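Local coordinates for A-type flavoprotein (Giardia intestinalis, PDB 2Q9U) that scavenges dioxygen in a human parasite, probably passing electrons from flavin mononucleotide to a diiron centre where the gas is reduced, at residues V20-D24 with V57-F61; N84-H90 with S169-F173; T109-H115 with P154-F158; P149-W153 with I203-F207; V192-F196 with G231-R235. All coordinates share one frame. Residues are numbered along the deposited sequence.

Interaction 1. Residues V20-D24 with V57-F61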
# COMPACT_ATOMS: atom_id res chain seq x y z
N VAL A 20 -15.02 -10.66 27.48
CA VAL A 20 -16.11 -10.77 26.51
C VAL A 20 -15.90 -9.72 25.36
O VAL A 20 -16.86 -9.27 24.75
CB VAL A 20 -17.49 -10.61 27.17
CG1 VAL A 20 -17.79 -11.83 28.12
CG2 VAL A 20 -17.63 -9.25 27.88
N GLY A 21 -14.64 -9.39 25.08
CA GLY A 21 -14.32 -8.39 24.06
C GLY A 21 -14.23 -9.03 22.70
O GLY A 21 -14.72 -10.14 22.47
N ILE A 22 -13.55 -8.35 21.79
CA ILE A 22 -13.30 -8.93 20.47
C ILE A 22 -11.88 -8.63 20.05
O ILE A 22 -11.31 -7.61 20.44
CB ILE A 22 -14.32 -8.47 19.38
CG1 ILE A 22 -14.11 -7.00 18.94
CG2 ILE A 22 -15.80 -8.71 19.82
CD1 ILE A 22 -13.12 -6.82 17.72
N VAL A 23 -11.32 -9.52 19.25
CA VAL A 23 -9.99 -9.26 18.68
C VAL A 23 -10.22 -8.78 17.27
O VAL A 23 -10.93 -9.43 16.48
CB VAL A 23 -9.07 -10.52 18.67
CG1 VAL A 23 -7.68 -10.13 18.08
CG2 VAL A 23 -8.85 -11.06 20.12
N ASP A 24 -9.67 -7.60 16.97
CA ASP A 24 -9.80 -7.00 15.64
C ASP A 24 -8.53 -7.39 14.85
O ASP A 24 -7.53 -6.65 14.78
CB ASP A 24 -9.99 -5.47 15.73
CG ASP A 24 -10.45 -4.85 14.42
OD1 ASP A 24 -10.32 -5.49 13.36
OD2 ASP A 24 -10.89 -3.66 14.43
N VAL A 57 -17.89 -2.35 22.56
CA VAL A 57 -16.94 -2.52 21.44
C VAL A 57 -17.47 -1.74 20.22
O VAL A 57 -18.64 -1.38 20.19
CB VAL A 57 -16.74 -4.01 21.01
CG1 VAL A 57 -16.21 -4.90 22.17
CG2 VAL A 57 -18.01 -4.60 20.43
N LYS A 58 -16.59 -1.57 19.22
CA LYS A 58 -16.92 -0.89 17.96
C LYS A 58 -18.10 -1.61 17.28
O LYS A 58 -18.10 -2.85 17.24
CB LYS A 58 -15.68 -0.94 17.07
CG LYS A 58 -15.59 0.21 16.05
CD LYS A 58 -14.41 -0.06 15.10
CE LYS A 58 -13.06 0.47 15.62
NZ LYS A 58 -11.91 0.30 14.61
N TYR A 59 -19.06 -0.84 16.73
CA TYR A 59 -20.32 -1.38 16.20
C TYR A 59 -20.24 -2.58 15.21
O TYR A 59 -21.10 -3.45 15.25
CB TYR A 59 -21.24 -0.25 15.63
CG TYR A 59 -20.71 0.31 14.33
CD1 TYR A 59 -21.02 -0.30 13.09
CD2 TYR A 59 -19.84 1.42 14.32
CE1 TYR A 59 -20.50 0.19 11.88
CE2 TYR A 59 -19.33 1.93 13.12
CZ TYR A 59 -19.66 1.30 11.90
OH TYR A 59 -19.14 1.79 10.71
N PRO A 60 -19.18 -2.68 14.36
CA PRO A 60 -19.16 -3.86 13.49
C PRO A 60 -19.12 -5.20 14.21
O PRO A 60 -19.49 -6.21 13.63
CB PRO A 60 -17.89 -3.67 12.65
CG PRO A 60 -17.66 -2.19 12.70
CD PRO A 60 -18.05 -1.79 14.08
N PHE A 61 -18.69 -5.18 15.48
CA PHE A 61 -18.46 -6.39 16.29
C PHE A 61 -19.52 -6.62 17.35
O PHE A 61 -19.35 -7.46 18.24
CB PHE A 61 -17.06 -6.27 16.94
CG PHE A 61 -15.97 -6.03 15.95
CD1 PHE A 61 -15.49 -7.09 15.17
CD2 PHE A 61 -15.46 -4.76 15.74
CE1 PHE A 61 -14.47 -6.88 14.20
CE2 PHE A 61 -14.44 -4.53 14.77
CZ PHE A 61 -13.95 -5.61 14.01
O HOH W 1 -12.14 -1.96 12.83
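Within the metallo-beta-lactamase-like domain, strand 17-24 faces the loop that follows strand 52-54 and leads into helix 62-72, and 256 Å² is buried between 20-24 and 57-61. Ile-22 (77 Å²) and Phe-61 (71 Å²) dominate. Ile-22 CD1 lies 3.4 Å from Phe-61 CG and 3.5 Å from the ring centroid, only 13° off the ring normal, which defines a CH-pi contact over the face. The same isoleucine reaches the loop's start, its CG1 being 4.4 Å from Val-57 CG1. Phe-61 N bonds Lys-58 O at 3.0 Å, which closes the turn, and Phe-61 occupies the N-cap position of helix 62-72. Asp-24 (40 Å²) sets its CG 3.6 Å from Phe-61 CZ. Its carboxylate and the Lys-58 ammonium both hydrogen-bond Tyr-41 OH on adjacent strand 39-46. Asp-24 OD2 and Lys-58 NZ, 4.1 Å apart, are too distant for a salt bridge; a water spans them, donating to Asp-24 OD2 at 2.6 Å and accepting from Lys-58 NZ at 2.9 Å.

Interaction 2. Residues N84-H90 with S169-F173. With FEO (mu-oxo-diiron), chain G.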
# COMPACT_ATOMS: atom_id res chain seq x y z
N ASN A 84 -16.50 3.51 30.57
CA ASN A 84 -15.37 4.28 31.06
C ASN A 84 -15.06 5.44 30.14
O ASN A 84 -14.30 6.34 30.51
CB ASN A 84 -14.12 3.37 31.10
CG ASN A 84 -14.17 2.38 32.25
OD1 ASN A 84 -14.07 1.16 32.04
ND2 ASN A 84 -14.32 2.90 33.45
N HIS A 85 -15.59 5.40 28.91
CA HIS A 85 -15.08 6.24 27.79
C HIS A 85 -16.11 6.16 26.65
O HIS A 85 -16.68 5.10 26.42
CB HIS A 85 -13.71 5.67 27.41
CG HIS A 85 -12.95 6.41 26.34
ND1 HIS A 85 -12.91 7.78 26.22
CD2 HIS A 85 -12.09 5.93 25.40
CE1 HIS A 85 -12.13 8.11 25.21
NE2 HIS A 85 -11.60 7.01 24.70
N ALA A 86 -16.37 7.27 25.96
CA ALA A 86 -17.44 7.30 24.99
C ALA A 86 -16.95 7.10 23.54
O ALA A 86 -17.77 7.05 22.62
CB ALA A 86 -18.22 8.62 25.10
N GLU A 87 -15.63 7.01 23.35
CA GLU A 87 -15.09 6.82 22.00
C GLU A 87 -15.65 5.56 21.35
O GLU A 87 -15.89 4.53 22.03
CB GLU A 87 -13.54 6.84 22.00
CG GLU A 87 -12.95 7.10 20.59
CD GLU A 87 -11.46 7.13 20.59
OE1 GLU A 87 -10.88 7.43 21.66
OE2 GLU A 87 -10.86 6.81 19.54
N GLY A 88 -15.90 5.65 20.04
CA GLY A 88 -16.55 4.57 19.27
C GLY A 88 -15.97 3.17 19.42
O GLY A 88 -16.71 2.19 19.42
N ASP A 89 -14.66 3.07 19.54
CA ASP A 89 -14.04 1.76 19.68
C ASP A 89 -14.49 0.97 20.92
O ASP A 89 -14.44 -0.25 20.91
CB ASP A 89 -12.51 1.80 19.55
CG ASP A 89 -11.84 2.77 20.53
OD1 ASP A 89 -12.41 3.84 20.83
OD2 ASP A 89 -10.72 2.48 20.97
N HIS A 90 -14.94 1.66 21.96
CA HIS A 90 -15.48 0.97 23.14
C HIS A 90 -16.96 1.20 23.35
O HIS A 90 -17.50 0.82 24.39
CB HIS A 90 -14.76 1.47 24.40
CG HIS A 90 -13.29 1.52 24.21
ND1 HIS A 90 -12.54 0.37 24.16
CD2 HIS A 90 -12.45 2.55 23.95
CE1 HIS A 90 -11.28 0.69 23.90
NE2 HIS A 90 -11.20 2.01 23.77
N SER A 169 -8.78 -0.27 33.23
CA SER A 169 -8.15 1.00 32.88
C SER A 169 -8.58 1.55 31.52
O SER A 169 -8.12 2.61 31.12
CB SER A 169 -6.62 0.84 32.91
OG SER A 169 -6.23 -0.21 32.04
N ASN A 170 -9.42 0.81 30.81
CA ASN A 170 -9.91 1.26 29.49
C ASN A 170 -8.69 1.51 28.56
O ASN A 170 -7.83 0.62 28.45
CB ASN A 170 -10.86 2.47 29.67
CG ASN A 170 -11.56 2.89 28.39
OD1 ASN A 170 -11.25 3.93 27.83
ND2 ASN A 170 -12.49 2.07 27.93
N ASP A 171 -8.58 2.67 27.91
CA ASP A 171 -7.47 2.95 27.01
C ASP A 171 -6.14 2.90 27.76
O ASP A 171 -5.08 2.50 27.21
CB ASP A 171 -7.60 4.34 26.37
CG ASP A 171 -8.51 4.36 25.12
OD1 ASP A 171 -8.73 3.32 24.44
OD2 ASP A 171 -9.00 5.47 24.83
N GLY A 172 -6.17 3.30 29.04
CA GLY A 172 -4.96 3.22 29.86
C GLY A 172 -4.33 1.84 29.84
O GLY A 172 -5.04 0.83 29.93
N PHE A 173 -3.01 1.81 29.72
CA PHE A 173 -2.22 0.57 29.70
C PHE A 173 -2.48 -0.29 28.47
O PHE A 173 -2.05 -1.44 28.41
CB PHE A 173 -2.39 -0.27 30.99
CG PHE A 173 -1.88 0.43 32.22
CD1 PHE A 173 -2.72 1.30 32.93
CD2 PHE A 173 -0.57 0.24 32.64
CE1 PHE A 173 -2.24 1.98 34.07
CE2 PHE A 173 -0.07 0.91 33.77
CZ PHE A 173 -0.92 1.78 34.48
FE1 FEO G . -9.62 3.02 22.63
FE2 FEO G . -9.92 6.40 23.26
O FEO G . -10.62 4.57 22.64
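Ser-169, near the end of strand 166-170, points its CA-CB bond away from 84-90 and instead starts a type II' turn, with its OG donating to Gly-172 O at 2.6 Å and Gly-172 N bonding weakly to Ser-169 O at 2.9 Å. Asn-170 follows with positive phi (58°), as the second position of such a turn demands, and buries 89 Å². Its CB meets Asn-84 CB at 3.7 Å, its OD1 is 3.0 Å from His-85 CB, and its ND2 lies over one face of the His-90 ring, 3.8 Å from His-90 CG; its side chain is also tied to Asp-55. Asp-171 then bridges the irons: OD1 is 2.0 Å from FE1 and OD2 2.0 Å from FE2. FE1 also takes Asp-89 OD2 (2.1 Å) and His-90 NE2 (2.2 Å); FE2 takes Glu-87 OE1 (2.1 Å) and His-85 NE2 (2.3 Å), with His-85 ND1 hydrogen-bonded to Asp-155. Asp-171 OD1 therefore nears His-90 NE2 (2.9 Å) through a shared metal, not a hydrogen bond. His-230 and His-152 add ligands to FE1 and FE2, and Tyr-267 of the second subunit bonds Glu-87. The H-x-E-x-D-H sequence with a bridging aspartate is the diiron site of flavodiiron proteins.

Interaction 3. Residues T109-H115 with P154-F158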
# COMPACT_ATOMS: atom_id res chain seq x y z
N THR A 109 -19.79 8.54 34.40
CA THR A 109 -19.71 9.91 34.89
C THR A 109 -20.62 10.81 34.03
O THR A 109 -21.08 10.41 32.96
CB THR A 109 -18.27 10.46 34.80
OG1 THR A 109 -17.86 10.45 33.43
CG2 THR A 109 -17.28 9.64 35.66
N LYS A 110 -20.86 12.02 34.51
CA LYS A 110 -21.72 12.96 33.80
C LYS A 110 -21.16 13.30 32.41
O LYS A 110 -21.89 13.29 31.41
CB LYS A 110 -21.93 14.22 34.64
CG LYS A 110 -22.86 15.25 33.98
CD LYS A 110 -24.19 14.65 33.53
CE LYS A 110 -25.28 14.81 34.58
NZ LYS A 110 -26.55 14.17 34.12
N LYS A 111 -19.85 13.55 32.35
CA LYS A 111 -19.22 13.87 31.08
C LYS A 111 -19.36 12.70 30.09
O LYS A 111 -19.65 12.92 28.91
CB LYS A 111 -17.76 14.27 31.29
CG LYS A 111 -17.09 14.76 30.02
CD LYS A 111 -17.73 16.06 29.49
CE LYS A 111 -17.14 17.27 30.17
NZ LYS A 111 -17.65 18.50 29.54
N CYS A 112 -19.19 11.48 30.59
CA CYS A 112 -19.33 10.30 29.73
C CYS A 112 -20.77 10.18 29.22
O CYS A 112 -20.98 9.99 28.04
CB CYS A 112 -18.83 9.03 30.41
SG CYS A 112 -18.78 7.60 29.29
N GLN A 113 -21.76 10.34 30.10
CA GLN A 113 -23.16 10.29 29.68
C GLN A 113 -23.50 11.32 28.59
O GLN A 113 -24.12 10.98 27.59
CB GLN A 113 -24.10 10.46 30.88
CG GLN A 113 -25.60 10.47 30.49
CD GLN A 113 -26.45 11.18 31.53
OE1 GLN A 113 -26.03 12.19 32.10
NE2 GLN A 113 -27.63 10.62 31.82
N GLU A 114 -23.08 12.57 28.79
CA GLU A 114 -23.26 13.63 27.79
C GLU A 114 -22.70 13.23 26.41
O GLU A 114 -23.35 13.43 25.38
CB GLU A 114 -22.61 14.92 28.28
CG GLU A 114 -23.41 15.53 29.44
CD GLU A 114 -22.74 16.69 30.15
OE1 GLU A 114 -21.51 16.89 30.01
OE2 GLU A 114 -23.47 17.41 30.87
N HIS A 115 -21.49 12.65 26.40
CA HIS A 115 -20.84 12.26 25.15
C HIS A 115 -21.52 11.04 24.52
O HIS A 115 -21.73 11.01 23.31
CB HIS A 115 -19.32 12.07 25.34
CG HIS A 115 -18.57 13.34 25.62
ND1 HIS A 115 -17.25 13.35 26.04
CD2 HIS A 115 -18.96 14.64 25.60
CE1 HIS A 115 -16.86 14.59 26.24
NE2 HIS A 115 -17.87 15.40 25.97
N PRO A 154 -12.06 14.11 27.64
CA PRO A 154 -12.70 14.68 28.85
C PRO A 154 -13.52 13.66 29.65
O PRO A 154 -13.57 13.75 30.87
CB PRO A 154 -13.61 15.79 28.28
CG PRO A 154 -12.90 16.22 27.02
CD PRO A 154 -12.40 14.89 26.43
N ASP A 155 -14.11 12.67 28.96
CA ASP A 155 -14.93 11.64 29.62
C ASP A 155 -14.18 10.41 30.16
O ASP A 155 -14.81 9.50 30.73
CB ASP A 155 -15.99 11.11 28.64
CG ASP A 155 -15.38 10.69 27.32
OD1 ASP A 155 -14.72 9.64 27.25
OD2 ASP A 155 -15.53 11.44 26.34
N SER A 156 -12.87 10.34 29.93
CA SER A 156 -12.10 9.13 30.24
C SER A 156 -12.12 8.82 31.75
O SER A 156 -11.97 9.72 32.58
CB SER A 156 -10.65 9.24 29.73
OG SER A 156 -10.66 9.42 28.32
N THR A 157 -12.32 7.55 32.07
CA THR A 157 -12.50 7.12 33.45
C THR A 157 -11.79 5.78 33.60
O THR A 157 -11.67 5.05 32.60
CB THR A 157 -14.03 6.88 33.74
OG1 THR A 157 -14.82 7.95 33.17
CG2 THR A 157 -14.31 6.80 35.25
N PHE A 158 -11.31 5.47 34.81
CA PHE A 158 -10.96 4.10 35.20
C PHE A 158 -11.99 3.56 36.21
O PHE A 158 -12.59 4.33 36.97
CB PHE A 158 -9.61 4.02 35.92
CG PHE A 158 -8.41 4.46 35.13
CD1 PHE A 158 -8.43 4.58 33.73
CD2 PHE A 158 -7.21 4.74 35.82
CE1 PHE A 158 -7.27 4.97 33.04
CE2 PHE A 158 -6.04 5.12 35.13
CZ PHE A 158 -6.08 5.23 33.72
O HOH W 2 -17.44 7.14 32.93
O HOH W 3 -14.91 10.73 33.68
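Asp-155 lies against the first turn and a half of helix 110-120: its CB is 3.6 Å from Cys-112 CA, and 80 Å² of it is covered. Its OD2 accepts from His-115 ND1 at 2.6 Å with a nearly linear angle of 169°, a His-carboxylate hydrogen bond, while OD1 is bonded to His-85, an iron ligand. Pro-154 adds an apolar flank, its CB 4.0 Å from His-115 CE1 at the ring edge and 4.0 Å from Lys-111 CG. Phe-382 and Trp-352 of the second subunit touch His-115 and Pro-154. At the helix start, Thr-109 is the N-cap, its OG1 accepting a weak bond from Cys-112 N at 3.3 Å. Two waters link this cap to Thr-157 OG1, donating to it at 2.8 Å each; one accepts from Thr-109 N at 3.1 Å, the other lies 3.0 Å from Thr-109 OG1. Thr-157 OG1 is also bonded to Asn-84 O. The contact joins helix 110-120 to the start of strand 157-161 in the second sheet of the same domain.

Interaction 4. Residues P149-W153 with I203-F207. With FMN (flavin mononucleotide), chain F; FEO (mu-oxo-diiron), chain G.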
# COMPACT_ATOMS: atom_id res chain seq x y z
N PRO A 149 -9.72 12.88 33.40
CA PRO A 149 -10.04 13.75 32.26
C PRO A 149 -8.80 14.11 31.44
O PRO A 149 -7.74 14.36 32.00
CB PRO A 149 -10.62 15.01 32.93
CG PRO A 149 -10.13 14.97 34.33
CD PRO A 149 -10.12 13.50 34.68
N LEU A 150 -8.98 14.09 30.12
CA LEU A 150 -7.92 14.26 29.12
C LEU A 150 -6.82 13.20 29.23
O LEU A 150 -5.65 13.48 28.97
CB LEU A 150 -7.37 15.69 29.07
CG LEU A 150 -8.32 16.78 28.56
CD1 LEU A 150 -7.62 18.13 28.66
CD2 LEU A 150 -8.82 16.53 27.11
N LEU A 151 -7.22 11.98 29.59
CA LEU A 151 -6.35 10.81 29.46
C LEU A 151 -7.14 9.67 28.81
O LEU A 151 -7.41 8.66 29.47
CB LEU A 151 -5.79 10.37 30.84
CG LEU A 151 -4.60 9.39 30.83
CD1 LEU A 151 -3.37 10.10 30.27
CD2 LEU A 151 -4.31 8.85 32.27
N HIS A 152 -7.52 9.83 27.53
CA HIS A 152 -7.15 10.97 26.69
C HIS A 152 -8.35 11.87 26.29
O HIS A 152 -8.15 12.87 25.57
CB HIS A 152 -6.45 10.45 25.41
CG HIS A 152 -7.35 9.64 24.55
ND1 HIS A 152 -7.86 10.11 23.35
CD2 HIS A 152 -7.88 8.40 24.72
CE1 HIS A 152 -8.65 9.19 22.82
NE2 HIS A 152 -8.68 8.15 23.64
N TRP A 153 -9.57 11.53 26.72
CA TRP A 153 -10.75 12.38 26.43
C TRP A 153 -11.26 13.02 27.74
O TRP A 153 -10.93 12.51 28.83
CB TRP A 153 -11.85 11.55 25.75
CG TRP A 153 -11.76 11.51 24.25
CD1 TRP A 153 -10.67 11.81 23.47
CD2 TRP A 153 -12.80 11.11 23.35
NE1 TRP A 153 -10.97 11.64 22.14
CE2 TRP A 153 -12.27 11.21 22.04
CE3 TRP A 153 -14.12 10.69 23.52
CZ2 TRP A 153 -13.03 10.89 20.90
CZ3 TRP A 153 -14.88 10.39 22.37
CH2 TRP A 153 -14.33 10.49 21.10
N ILE A 203 -1.08 8.20 21.32
CA ILE A 203 -2.41 8.54 21.85
C ILE A 203 -2.28 9.48 23.04
O ILE A 203 -3.06 10.43 23.19
CB ILE A 203 -3.22 7.27 22.21
CG1 ILE A 203 -3.23 6.26 21.02
CG2 ILE A 203 -4.65 7.64 22.72
CD1 ILE A 203 -3.78 6.84 19.73
N LEU A 204 -1.27 9.23 23.86
CA LEU A 204 -1.17 9.91 25.15
C LEU A 204 -0.11 10.98 25.20
O LEU A 204 0.06 11.63 26.25
CB LEU A 204 -0.96 8.87 26.27
CG LEU A 204 -1.98 7.71 26.42
CD1 LEU A 204 -1.49 6.70 27.48
CD2 LEU A 204 -3.39 8.18 26.74
N GLY A 205 0.63 11.15 24.11
CA GLY A 205 1.91 11.90 24.14
C GLY A 205 1.80 13.29 24.78
O GLY A 205 2.72 13.74 25.46
N LEU A 206 0.68 13.96 24.54
CA LEU A 206 0.48 15.33 25.03
C LEU A 206 -0.15 15.39 26.44
O LEU A 206 -0.41 16.50 26.96
CB LEU A 206 -0.38 16.15 24.05
CG LEU A 206 -1.86 15.79 23.79
CD1 LEU A 206 -2.53 16.93 23.05
CD2 LEU A 206 -2.04 14.50 22.96
N PHE A 207 -0.36 14.22 27.05
CA PHE A 207 -1.11 14.14 28.32
C PHE A 207 -0.28 13.67 29.54
O PHE A 207 -0.81 13.04 30.47
CB PHE A 207 -2.39 13.31 28.12
CG PHE A 207 -3.34 13.88 27.08
CD1 PHE A 207 -3.85 15.18 27.21
CD2 PHE A 207 -3.73 13.12 25.97
CE1 PHE A 207 -4.71 15.71 26.28
CE2 PHE A 207 -4.61 13.64 25.04
CZ PHE A 207 -5.09 14.95 25.19
N1 FMN F . -10.97 16.98 19.90
C2 FMN F . -10.50 18.21 20.26
O2 FMN F . -11.30 19.16 20.38
N3 FMN F . -9.16 18.39 20.53
C4 FMN F . -8.25 17.35 20.39
O4 FMN F . -7.06 17.61 20.51
C4A FMN F . -8.72 16.08 20.01
N5 FMN F . -7.87 14.99 19.88
C5A FMN F . -8.40 13.75 19.51
C6 FMN F . -7.56 12.64 19.38
C7 FMN F . -8.08 11.39 19.00
C7M FMN F . -7.16 10.19 19.08
C8 FMN F . -9.44 11.24 18.75
C8M FMN F . -10.01 9.94 18.24
C9 FMN F . -10.28 12.34 18.89
C9A FMN F . -9.77 13.60 19.26
N10 FMN F . -10.62 14.70 19.38
C10 FMN F . -10.10 15.92 19.78
C1' FMN F . -12.09 14.60 19.13
C2' FMN F . -12.43 14.55 17.64
O2' FMN F . -12.14 15.78 16.98
C3' FMN F . -13.89 14.12 17.57
O3' FMN F . -13.94 12.74 17.88
C4' FMN F . -14.55 14.34 16.22
O4' FMN F . -15.96 14.14 16.35
C5' FMN F . -14.03 13.36 15.18
O5' FMN F . -14.52 13.75 13.90
P FMN F . -14.73 12.63 12.79
O1P FMN F . -14.86 13.37 11.47
O2P FMN F . -13.52 11.74 12.82
O3P FMN F . -15.97 11.80 13.06
FE1 FEO G . -9.62 3.02 22.63
FE2 FEO G . -9.92 6.40 23.26
O FEO G . -10.62 4.57 22.64
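In the metallo-beta-lactamase-like domain, the loop between strands 142-147 and 157-161 supplies an iron ligand, and the C-terminal part of helix 189-204 and the type I turn at 204-207 pack against that loop, burying 313 Å². His-152 follows a cis peptide bond and adopts chi1 p (65°) with chi2 106°. This places its NE2 2.2 Å from FE2, while one ring face receives Ile-203 CG2, 3.9 Å from the ring centroid and 13° off the normal, a CH-pi contact. Leu-151, with chi1 t and chi2 p, starts sideways from its CA, yet its CD1 reaches Phe-207 CB (4.0 Å). The m,t rotamer of Leu-204 carries its CD2 to 4.0 Å from both Leu-151 CD1 and His-152 CB. The turn, closed by Phe-207 N to Leu-204 O at 2.7 Å, brings Phe-207 (chi1 m, 93 Å² covered) against the loop; its CE1 meets Leu-150 CB at 3.9 Å and its CE2 meets His-152 CB at 3.7 Å. The CA-CB bond of Trp-153 points away from 203-207, and its NE1 is 3.4 Å from C9 of the FMN held by the second subunit. Leu-150 O has no hydrogen-bonding partner in the model and sits over the Phe-207 ring face, 3.0 Å from Phe-207 CG.

Interaction 5. Residues V192-F196 with G231-R235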
# COMPACT_ATOMS: atom_id res chain seq x y z
N VAL A 192 5.20 -6.69 23.87
CA VAL A 192 4.03 -6.00 24.42
C VAL A 192 4.46 -4.59 24.85
O VAL A 192 3.77 -3.60 24.58
CB VAL A 192 3.41 -6.75 25.61
CG1 VAL A 192 2.14 -5.97 26.13
CG2 VAL A 192 3.05 -8.19 25.22
N MET A 193 5.65 -4.48 25.47
CA MET A 193 6.12 -3.18 25.92
C MET A 193 6.43 -2.27 24.76
O MET A 193 6.16 -1.07 24.85
CB MET A 193 7.33 -3.31 26.87
CG MET A 193 6.97 -3.81 28.24
SD MET A 193 5.82 -2.68 29.13
CE MET A 193 6.66 -1.09 29.00
N HIS A 194 6.97 -2.83 23.68
CA HIS A 194 7.16 -2.05 22.45
C HIS A 194 5.84 -1.42 21.99
O HIS A 194 5.77 -0.23 21.70
CB HIS A 194 7.78 -2.93 21.36
CG HIS A 194 7.72 -2.33 19.99
ND1 HIS A 194 8.74 -1.57 19.47
CD2 HIS A 194 6.75 -2.36 19.05
CE1 HIS A 194 8.41 -1.17 18.25
NE2 HIS A 194 7.21 -1.63 17.97
N LEU A 195 4.77 -2.22 21.93
CA LEU A 195 3.48 -1.71 21.46
C LEU A 195 2.83 -0.79 22.50
O LEU A 195 2.11 0.16 22.15
CB LEU A 195 2.56 -2.88 21.09
CG LEU A 195 3.04 -3.69 19.86
CD1 LEU A 195 2.14 -4.92 19.70
CD2 LEU A 195 3.04 -2.83 18.57
N PHE A 196 3.10 -1.08 23.78
CA PHE A 196 2.61 -0.25 24.90
C PHE A 196 3.22 1.16 24.75
O PHE A 196 2.53 2.17 24.91
CB PHE A 196 3.02 -0.91 26.22
CG PHE A 196 2.76 -0.08 27.47
CD1 PHE A 196 3.66 0.89 27.90
CD2 PHE A 196 1.61 -0.32 28.24
CE1 PHE A 196 3.42 1.61 29.09
CE2 PHE A 196 1.38 0.38 29.43
CZ PHE A 196 2.28 1.35 29.84
N GLY A 231 -5.71 -4.77 23.64
CA GLY A 231 -4.56 -5.65 23.67
C GLY A 231 -4.56 -6.53 24.91
O GLY A 231 -5.63 -7.01 25.31
N VAL A 232 -3.39 -6.74 25.50
CA VAL A 232 -3.27 -7.64 26.64
C VAL A 232 -3.35 -6.89 27.96
O VAL A 232 -3.14 -5.66 28.03
CB VAL A 232 -1.98 -8.53 26.60
CG1 VAL A 232 -2.00 -9.41 25.37
CG2 VAL A 232 -0.72 -7.67 26.62
N SER A 233 -3.68 -7.65 29.00
CA SER A 233 -3.82 -7.10 30.34
C SER A 233 -2.60 -7.49 31.18
O SER A 233 -1.74 -8.27 30.75
CB SER A 233 -5.12 -7.62 30.96
OG SER A 233 -6.20 -7.00 30.30
N TRP A 234 -2.53 -6.92 32.39
CA TRP A 234 -1.30 -6.88 33.16
C TRP A 234 -1.47 -7.48 34.56
O TRP A 234 -2.49 -7.23 35.27
CB TRP A 234 -0.82 -5.42 33.31
CG TRP A 234 -0.61 -4.71 32.01
CD1 TRP A 234 -1.52 -3.93 31.32
CD2 TRP A 234 0.60 -4.71 31.23
NE1 TRP A 234 -0.95 -3.47 30.15
CE2 TRP A 234 0.35 -3.93 30.07
CE3 TRP A 234 1.86 -5.31 31.39
CZ2 TRP A 234 1.32 -3.71 29.09
CZ3 TRP A 234 2.84 -5.10 30.39
CH2 TRP A 234 2.55 -4.30 29.27
N ARG A 235 -0.47 -8.24 34.96
CA ARG A 235 -0.35 -8.77 36.30
C ARG A 235 1.14 -9.01 36.66
O ARG A 235 1.98 -8.88 35.87
CB ARG A 235 -1.19 -10.05 36.44
CG ARG A 235 -0.59 -11.23 35.70
CD ARG A 235 -1.49 -12.40 35.53
NE ARG A 235 -1.06 -13.37 34.56
CZ ARG A 235 -1.65 -14.53 34.35
NH1 ARG A 235 -2.68 -14.89 35.04
NH2 ARG A 235 -1.21 -15.32 33.45
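Val-192, whose CA-CB bond points toward 231-235, opens the contact on helix 189-204 and has 54 Å² covered. With chi1 t, its CG1 approaches Val-232 CG2 at 3.4 Å and Trp-234 CH2 at 3.6 Å, so a single methyl touches both partners. Met-193 follows with three m torsions that fold the chain back and set SD 3.7 Å from Trp-234 CH2. The sulfur is 4.8 Å from the centroid of the six-membered ring and 61° off its normal, an oblique Met-aromatic contact. Phe-196 brings CD2 to 3.5 Å from Trp-234 CZ2; the i, i+4 spacing from Val-192, with Phe-196 N bonded to Val-192 O at 2.7 Å, sets both side chains on one helix face. The Phe-196 ring and the Trp-234 six-membered ring have centroids 5.5 Å apart and planes at 81°, in an oblique arrangement. Trp-234 therefore receives three helix residues and loses 82 Å², while its NE1 donates to Phe-173 O. Helix 236-250 adds Met-239 and Ala-242 against the indole. This is apolar helix-on-sheet packing, with helix 189-204 set against the short, weakly bonded strand 234-235 at the edge of its sheet, as belongs to the alpha-beta-beta-alpha sandwich of metallo-beta-lactamase-like domains.

Interactions 2 and 4 meet at the diiron centre: Asp-171 OD2 and His-152 NE2, both on FE2, are 3.0 Å apart. Interaction 3 forms the next shell, Asp-155 OD1 lying 2.8 Å from His-85 ND1, a probable hydrogen bond, with centres of interactions 2 and 3 about 10 Å apart. Interaction 1 flanks the site, Lys-58 CB being 4.0 Å from Gly-88 O. Interaction 5 reaches interaction 2 through Trp-234 NE1 and Phe-173 O, 2.9 Å apart. It shares helix 189-204 with interaction 4, though their centres lie about 18 Å apart. Interactions 2, 3 and 4 also touch the second subunit, whose FMN approaches Glu-87 and Trp-153, consistent with electron transfer between subunits.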